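Local coordinates for protein TssK (Serratia sp. FS14, PDB 5Y0E) that probably serves as a trimeric baseplate subunit of the bacterial type VI secretion system, at residues Gln207-Leu221 with Asp234-Val248. Residues are numbered along the deposited sequence; the frame is centred on the assembly and turned at random.
Sequences QGLLQQRSQQMSQRL and DFMLLQLINRHLGQV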
loop_
_atom_site.group_PDB
_atom_site.type_symbol
_atom_site.label_atom_id
_atom_site.label_comp_id
_atom_site.label_asym_id
_atom_site.label_seq_id
_atom_site.Cartn_x
_atom_site.Cartn_y
_atom_site.Cartn_z
ATOM N N GLN A 207 2.901 -4.973 -13.372
ATOM C CA GLN A 207 4.295 -5.153 -13.020
ATOM C C GLN A 207 5.160 -5.195 -14.266
ATOM O O GLN A 207 6.212 -4.560 -14.315
ATOM C CB GLN A 207 4.458 -6.408 -12.163
ATOM C CG GLN A 207 5.905 -6.752 -11.830
ATOM C CD GLN A 207 6.065 -7.857 -10.780
ATOM O OE1 GLN A 207 6.486 -7.602 -9.662
ATOM N NE2 GLN A 207 5.739 -9.074 -11.149
ATOM N N GLY A 208 4.720 -5.898 -15.298
ATOM C CA GLY A 208 5.526 -5.990 -16.494
ATOM C C GLY A 208 5.648 -4.665 -17.209
ATOM O O GLY A 208 6.695 -4.334 -17.754
ATOM N N LEU A 209 4.583 -3.886 -17.214
ATOM C CA LEU A 209 4.686 -2.547 -17.746
ATOM C C LEU A 209 5.698 -1.744 -16.952
ATOM O O LEU A 209 6.604 -1.123 -17.522
ATOM C CB LEU A 209 3.318 -1.881 -17.736
ATOM C CG LEU A 209 3.220 -0.581 -18.530
ATOM C CD1 LEU A 209 3.778 -0.709 -19.955
ATOM C CD2 LEU A 209 1.787 -0.196 -18.594
ATOM N N LEU A 210 5.594 -1.785 -15.626
ATOM C CA LEU A 210 6.538 -1.020 -14.836
ATOM C C LEU A 210 7.955 -1.529 -15.028
ATOM O O LEU A 210 8.897 -0.739 -15.030
ATOM C CB LEU A 210 6.140 -1.037 -13.375
ATOM C CG LEU A 210 4.798 -0.397 -13.093
ATOM C CD1 LEU A 210 4.403 -0.631 -11.658
ATOM C CD2 LEU A 210 4.824 1.072 -13.405
ATOM N N GLN A 211 8.137 -2.824 -15.242
ATOM C CA GLN A 211 9.492 -3.277 -15.499
ATOM C C GLN A 211 9.973 -2.787 -16.851
ATOM O O GLN A 211 11.143 -2.429 -17.004
ATOM C CB GLN A 211 9.580 -4.793 -15.396
ATOM C CG GLN A 211 9.446 -5.296 -13.970
ATOM C CD GLN A 211 8.983 -6.721 -13.902
ATOM O OE1 GLN A 211 8.455 -7.251 -14.869
ATOM N NE2 GLN A 211 9.163 -7.348 -12.758
ATOM N N GLN A 212 9.079 -2.729 -17.831
ATOM C CA GLN A 212 9.484 -2.284 -19.151
ATOM C C GLN A 212 9.859 -0.805 -19.134
ATOM O O GLN A 212 10.943 -0.426 -19.583
ATOM C CB GLN A 212 8.377 -2.589 -20.154
ATOM C CG GLN A 212 8.249 -4.066 -20.456
ATOM C CD GLN A 212 6.855 -4.498 -20.884
ATOM O OE1 GLN A 212 5.954 -3.694 -21.008
ATOM N NE2 GLN A 212 6.682 -5.781 -21.108
ATOM N N ARG A 213 9.010 0.035 -18.561
ATOM C CA ARG A 213 9.291 1.457 -18.638
ATOM C C ARG A 213 10.479 1.822 -17.777
ATOM O O ARG A 213 11.256 2.718 -18.119
ATOM C CB ARG A 213 8.058 2.266 -18.237
ATOM C CG ARG A 213 6.893 2.105 -19.193
ATOM C CD ARG A 213 7.324 2.197 -20.611
ATOM N NE ARG A 213 8.025 3.433 -20.903
ATOM C CZ ARG A 213 9.025 3.525 -21.772
ATOM N NH1 ARG A 213 9.444 2.450 -22.425
ATOM N NH2 ARG A 213 9.624 4.691 -21.959
ATOM N N SER A 214 10.630 1.135 -16.658
ATOM C CA SER A 214 11.775 1.334 -15.788
ATOM C C SER A 214 13.084 1.028 -16.499
ATOM O O SER A 214 14.055 1.780 -16.403
ATOM C CB SER A 214 11.618 0.434 -14.577
ATOM O OG SER A 214 12.320 0.966 -13.509
ATOM N N GLN A 215 13.140 -0.106 -17.173
ATOM C CA GLN A 215 14.347 -0.488 -17.884
ATOM C C GLN A 215 14.704 0.553 -18.931
ATOM O O GLN A 215 15.853 0.983 -19.042
ATOM C CB GLN A 215 14.130 -1.856 -18.524
ATOM C CG GLN A 215 15.311 -2.473 -19.235
ATOM C CD GLN A 215 14.881 -3.362 -20.410
ATOM O OE1 GLN A 215 13.714 -3.335 -20.835
ATOM N NE2 GLN A 215 15.824 -4.137 -20.949
ATOM N N GLN A 216 13.742 0.920 -19.732
ATOM C CA GLN A 216 13.988 1.844 -20.784
ATOM C C GLN A 216 14.313 3.234 -20.303
ATOM O O GLN A 216 15.260 3.809 -20.736
ATOM C CB GLN A 216 12.808 1.839 -21.740
ATOM C CG GLN A 216 13.131 2.306 -23.131
ATOM C CD GLN A 216 13.310 3.787 -23.191
ATOM O OE1 GLN A 216 12.538 4.529 -22.629
ATOM N NE2 GLN A 216 14.351 4.216 -23.847
ATOM N N MET A 217 13.540 3.774 -19.397
ATOM C CA MET A 217 13.819 5.117 -18.955
ATOM C C MET A 217 15.153 5.256 -18.266
ATOM O O MET A 217 15.844 6.206 -18.482
ATOM C CB MET A 217 12.707 5.636 -18.087
ATOM C CG MET A 217 11.470 5.948 -18.867
ATOM S SD MET A 217 10.205 6.674 -17.872
ATOM C CE MET A 217 10.592 8.377 -18.070
ATOM N N SER A 218 15.528 4.278 -17.465
ATOM C CA SER A 218 16.787 4.318 -16.767
ATOM C C SER A 218 17.955 4.316 -17.712
ATOM O O SER A 218 18.904 5.002 -17.511
ATOM C CB SER A 218 16.905 3.167 -15.804
ATOM O OG SER A 218 16.886 1.971 -16.492
ATOM N N GLN A 219 17.870 3.573 -18.786
ATOM C CA GLN A 219 18.949 3.550 -19.723
ATOM C C GLN A 219 19.131 4.853 -20.470
ATOM O O GLN A 219 20.216 5.184 -20.847
ATOM C CB GLN A 219 18.784 2.379 -20.659
ATOM C CG GLN A 219 18.882 1.073 -19.914
ATOM C CD GLN A 219 19.106 -0.110 -20.810
ATOM O OE1 GLN A 219 18.173 -0.797 -21.175
ATOM N NE2 GLN A 219 20.349 -0.357 -21.155
ATOM N N ARG A 220 18.057 5.582 -20.683
ATOM C CA ARG A 220 18.122 6.845 -21.340
ATOM C C ARG A 220 18.684 7.878 -20.378
ATOM O O ARG A 220 19.459 8.698 -20.749
ATOM C CB ARG A 220 16.744 7.220 -21.842
ATOM C CG ARG A 220 16.497 8.688 -22.030
ATOM C CD ARG A 220 17.205 9.213 -23.233
ATOM N NE ARG A 220 16.656 8.675 -24.441
ATOM C CZ ARG A 220 17.368 8.414 -25.509
ATOM N NH1 ARG A 220 16.807 7.919 -26.567
ATOM N NH2 ARG A 220 18.646 8.650 -25.502
ATOM N N LEU A 221 18.353 7.770 -19.112
ATOM C CA LEU A 221 18.853 8.697 -18.132
ATOM C C LEU A 221 20.284 8.443 -17.699
ATOM O O LEU A 221 20.868 9.265 -17.062
ATOM C CB LEU A 221 17.934 8.776 -16.933
ATOM C CG LEU A 221 16.676 9.574 -17.159
ATOM C CD1 LEU A 221 15.626 9.180 -16.163
ATOM C CD2 LEU A 221 16.920 11.049 -17.103
ATOM N N ASP A 234 11.397 13.585 -17.009
ATOM C CA ASP A 234 11.614 12.187 -17.182
ATOM C C ASP A 234 12.097 11.555 -15.910
ATOM O O ASP A 234 11.658 10.511 -15.559
ATOM C CB ASP A 234 12.661 11.951 -18.234
ATOM C CG ASP A 234 12.138 12.100 -19.596
ATOM O OD1 ASP A 234 10.934 12.173 -19.774
ATOM O OD2 ASP A 234 12.944 12.155 -20.510
ATOM N N PHE A 235 13.031 12.190 -15.236
ATOM C CA PHE A 235 13.560 11.669 -14.017
ATOM C C PHE A 235 12.493 11.618 -12.960
ATOM O O PHE A 235 12.451 10.705 -12.212
ATOM C CB PHE A 235 14.750 12.478 -13.564
ATOM C CG PHE A 235 15.433 11.911 -12.379
ATOM C CD1 PHE A 235 16.102 10.737 -12.454
ATOM C CD2 PHE A 235 15.391 12.547 -11.202
ATOM C CE1 PHE A 235 16.710 10.206 -11.365
ATOM C CE2 PHE A 235 16.007 12.025 -10.108
ATOM C CZ PHE A 235 16.664 10.849 -10.190
ATOM N N MET A 236 11.651 12.622 -12.875
ATOM C CA MET A 236 10.544 12.566 -11.927
ATOM C C MET A 236 9.625 11.387 -12.185
ATOM O O MET A 236 8.992 10.895 -11.259
ATOM C CB MET A 236 9.714 13.835 -11.992
ATOM C CG MET A 236 10.315 14.979 -11.329
ATOM S SD MET A 236 9.847 16.530 -12.040
ATOM C CE MET A 236 9.361 17.265 -10.586
ATOM N N LEU A 237 9.501 10.959 -13.438
ATOM C CA LEU A 237 8.554 9.913 -13.764
ATOM C C LEU A 237 9.142 8.540 -13.496
ATOM O O LEU A 237 8.455 7.663 -12.980
ATOM C CB LEU A 237 8.117 10.039 -15.221
ATOM C CG LEU A 237 7.225 8.912 -15.745
ATOM C CD1 LEU A 237 5.850 8.912 -15.109
ATOM C CD2 LEU A 237 7.091 9.021 -17.192
ATOM N N LEU A 238 10.408 8.348 -13.843
ATOM C CA LEU A 238 11.100 7.137 -13.446
ATOM C C LEU A 238 11.048 6.946 -11.929
ATOM O O LEU A 238 10.812 5.841 -11.443
ATOM C CB LEU A 238 12.532 7.192 -13.951
ATOM C CG LEU A 238 13.454 6.041 -13.560
ATOM C CD1 LEU A 238 12.937 4.692 -14.044
ATOM C CD2 LEU A 238 14.810 6.289 -14.104
ATOM N N GLN A 239 11.227 8.022 -11.176
ATOM C CA GLN A 239 11.033 7.969 -9.739
ATOM C C GLN A 239 9.680 7.417 -9.380
ATOM O O GLN A 239 9.561 6.585 -8.478
ATOM C CB GLN A 239 11.147 9.348 -9.145
ATOM C CG GLN A 239 12.293 9.547 -8.329
ATOM C CD GLN A 239 12.503 10.996 -8.094
ATOM O OE1 GLN A 239 13.106 11.669 -8.923
ATOM N NE2 GLN A 239 12.028 11.499 -6.956
ATOM N N LEU A 240 8.639 7.931 -10.034
ATOM C CA LEU A 240 7.289 7.494 -9.737
ATOM C C LEU A 240 7.090 6.056 -10.154
ATOM O O LEU A 240 6.426 5.295 -9.458
ATOM C CB LEU A 240 6.280 8.394 -10.426
ATOM C CG LEU A 240 4.809 8.046 -10.196
ATOM C CD1 LEU A 240 4.403 8.365 -8.806
ATOM C CD2 LEU A 240 3.934 8.781 -11.168
ATOM N N ILE A 241 7.671 5.672 -11.282
ATOM C CA ILE A 241 7.672 4.278 -11.682
ATOM C C ILE A 241 8.426 3.424 -10.662
ATOM O O ILE A 241 7.995 2.326 -10.317
ATOM C CB ILE A 241 8.253 4.166 -13.105
ATOM C CG1 ILE A 241 7.330 4.885 -14.090
ATOM C CG2 ILE A 241 8.448 2.758 -13.529
ATOM C CD1 ILE A 241 7.853 4.943 -15.486
ATOM N N ASN A 242 9.532 3.932 -10.133
ATOM C CA ASN A 242 10.365 3.120 -9.251
ATOM C C ASN A 242 9.675 2.831 -7.925
ATOM O O ASN A 242 9.749 1.714 -7.424
ATOM C CB ASN A 242 11.705 3.800 -9.038
ATOM C CG ASN A 242 12.641 3.571 -10.184
ATOM O OD1 ASN A 242 12.469 2.641 -10.941
ATOM N ND2 ASN A 242 13.650 4.402 -10.300
ATOM N N ARG A 243 8.976 3.810 -7.364
ATOM C CA ARG A 243 8.190 3.570 -6.163
ATOM C C ARG A 243 7.215 2.417 -6.347
ATOM O O ARG A 243 7.032 1.602 -5.441
ATOM C CB ARG A 243 7.424 4.827 -5.765
ATOM C CG ARG A 243 6.491 4.586 -4.601
ATOM C CD ARG A 243 5.413 5.612 -4.448
ATOM N NE ARG A 243 5.876 6.941 -4.823
ATOM C CZ ARG A 243 5.079 7.968 -5.089
ATOM N NH1 ARG A 243 3.783 7.815 -5.015
ATOM N NH2 ARG A 243 5.581 9.144 -5.435
ATOM N N HIS A 244 6.574 2.336 -7.503
ATOM C CA HIS A 244 5.559 1.329 -7.739
ATOM C C HIS A 244 6.122 -0.012 -8.198
ATOM O O HIS A 244 5.429 -1.017 -8.107
ATOM C CB HIS A 244 4.538 1.889 -8.733
ATOM C CG HIS A 244 3.721 2.992 -8.157
ATOM N ND1 HIS A 244 4.090 4.310 -8.243
ATOM C CD2 HIS A 244 2.588 2.970 -7.422
ATOM C CE1 HIS A 244 3.213 5.057 -7.602
ATOM N NE2 HIS A 244 2.296 4.266 -7.089
ATOM N N LEU A 245 7.357 -0.053 -8.683
ATOM C CA LEU A 245 8.052 -1.325 -8.811
ATOM C C LEU A 245 8.020 -2.101 -7.497
ATOM O O LEU A 245 7.764 -3.313 -7.474
ATOM C CB LEU A 245 9.491 -1.082 -9.229
ATOM C CG LEU A 245 9.807 -1.086 -10.714
ATOM C CD1 LEU A 245 11.306 -0.984 -10.898
ATOM C CD2 LEU A 245 9.279 -2.341 -11.347
ATOM N N GLY A 246 8.237 -1.407 -6.396
ATOM C CA GLY A 246 8.252 -2.056 -5.116
ATOM C C GLY A 246 6.864 -2.348 -4.641
ATOM O O GLY A 246 6.597 -3.417 -4.116
ATOM N N GLN A 247 5.972 -1.391 -4.843
ATOM C CA GLN A 247 4.592 -1.544 -4.417
ATOM C C GLN A 247 3.942 -2.736 -5.084
ATOM O O GLN A 247 3.257 -3.518 -4.423
ATOM C CB GLN A 247 3.804 -0.277 -4.726
ATOM C CG GLN A 247 2.567 -0.106 -3.916
ATOM C CD GLN A 247 1.662 0.988 -4.432
ATOM O OE1 GLN A 247 0.921 0.768 -5.364
ATOM N NE2 GLN A 247 1.702 2.158 -3.824
ATOM N N VAL A 248 4.154 -2.896 -6.386
ATOM C CA VAL A 248 3.454 -3.939 -7.110
ATOM C C VAL A 248 4.133 -5.271 -6.876
ATOM O O VAL A 248 3.466 -6.302 -6.793
ATOM C CB VAL A 248 3.333 -3.593 -8.612
ATOM C CG1 VAL A 248 4.577 -3.909 -9.380
ATOM C CG2 VAL A 248 2.184 -4.318 -9.241
#
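Met217 reaches from helix 207-221 into a hollow of helix 234-248 formed by Asp234, Leu237, Leu238 and Ile241. Extended about CB-CG (chi2 -176°), its chain turns at the CG-SD bond (chi3 91°), which brings Met217 CE to 3.5 Å from the backbone O of Asp234 and against CD2 of Leu237. The sulfur itself meets a methyl: Met217 SD lies 3.8 Å from Ile241 CD1, the two side chains crossing at about a right angle. Leu210 fills a second hollow, among Ile241, His244, Leu245 and Val248: Leu210 CD1 lies 3.7 Å from the carbonyl O of His244, while CD2 packs on Ile241 CG2. Both are knobs into holes, and Leu238 and Ile241 are knobs from the other helix, Ile241 among Leu210, Arg213, Ser214 and Met217. The pair is a helical hairpin within the helical middle region of TssK, its two arms running roughly antiparallel at 142° with axes 9.6 Å apart. Leu238 slots among Ser214, Met217, Ser218 and Leu221, Leu238 CD2 being 3.6 Å from Leu221 CD1, and Leu221 CD1 also lies at the edge of the Phe235 ring, near its plane. Beside this seam Asn242 ND2 hydrogen-bonds Ser275 OG and the backbone O of Arg280, both of a neighbouring subunit.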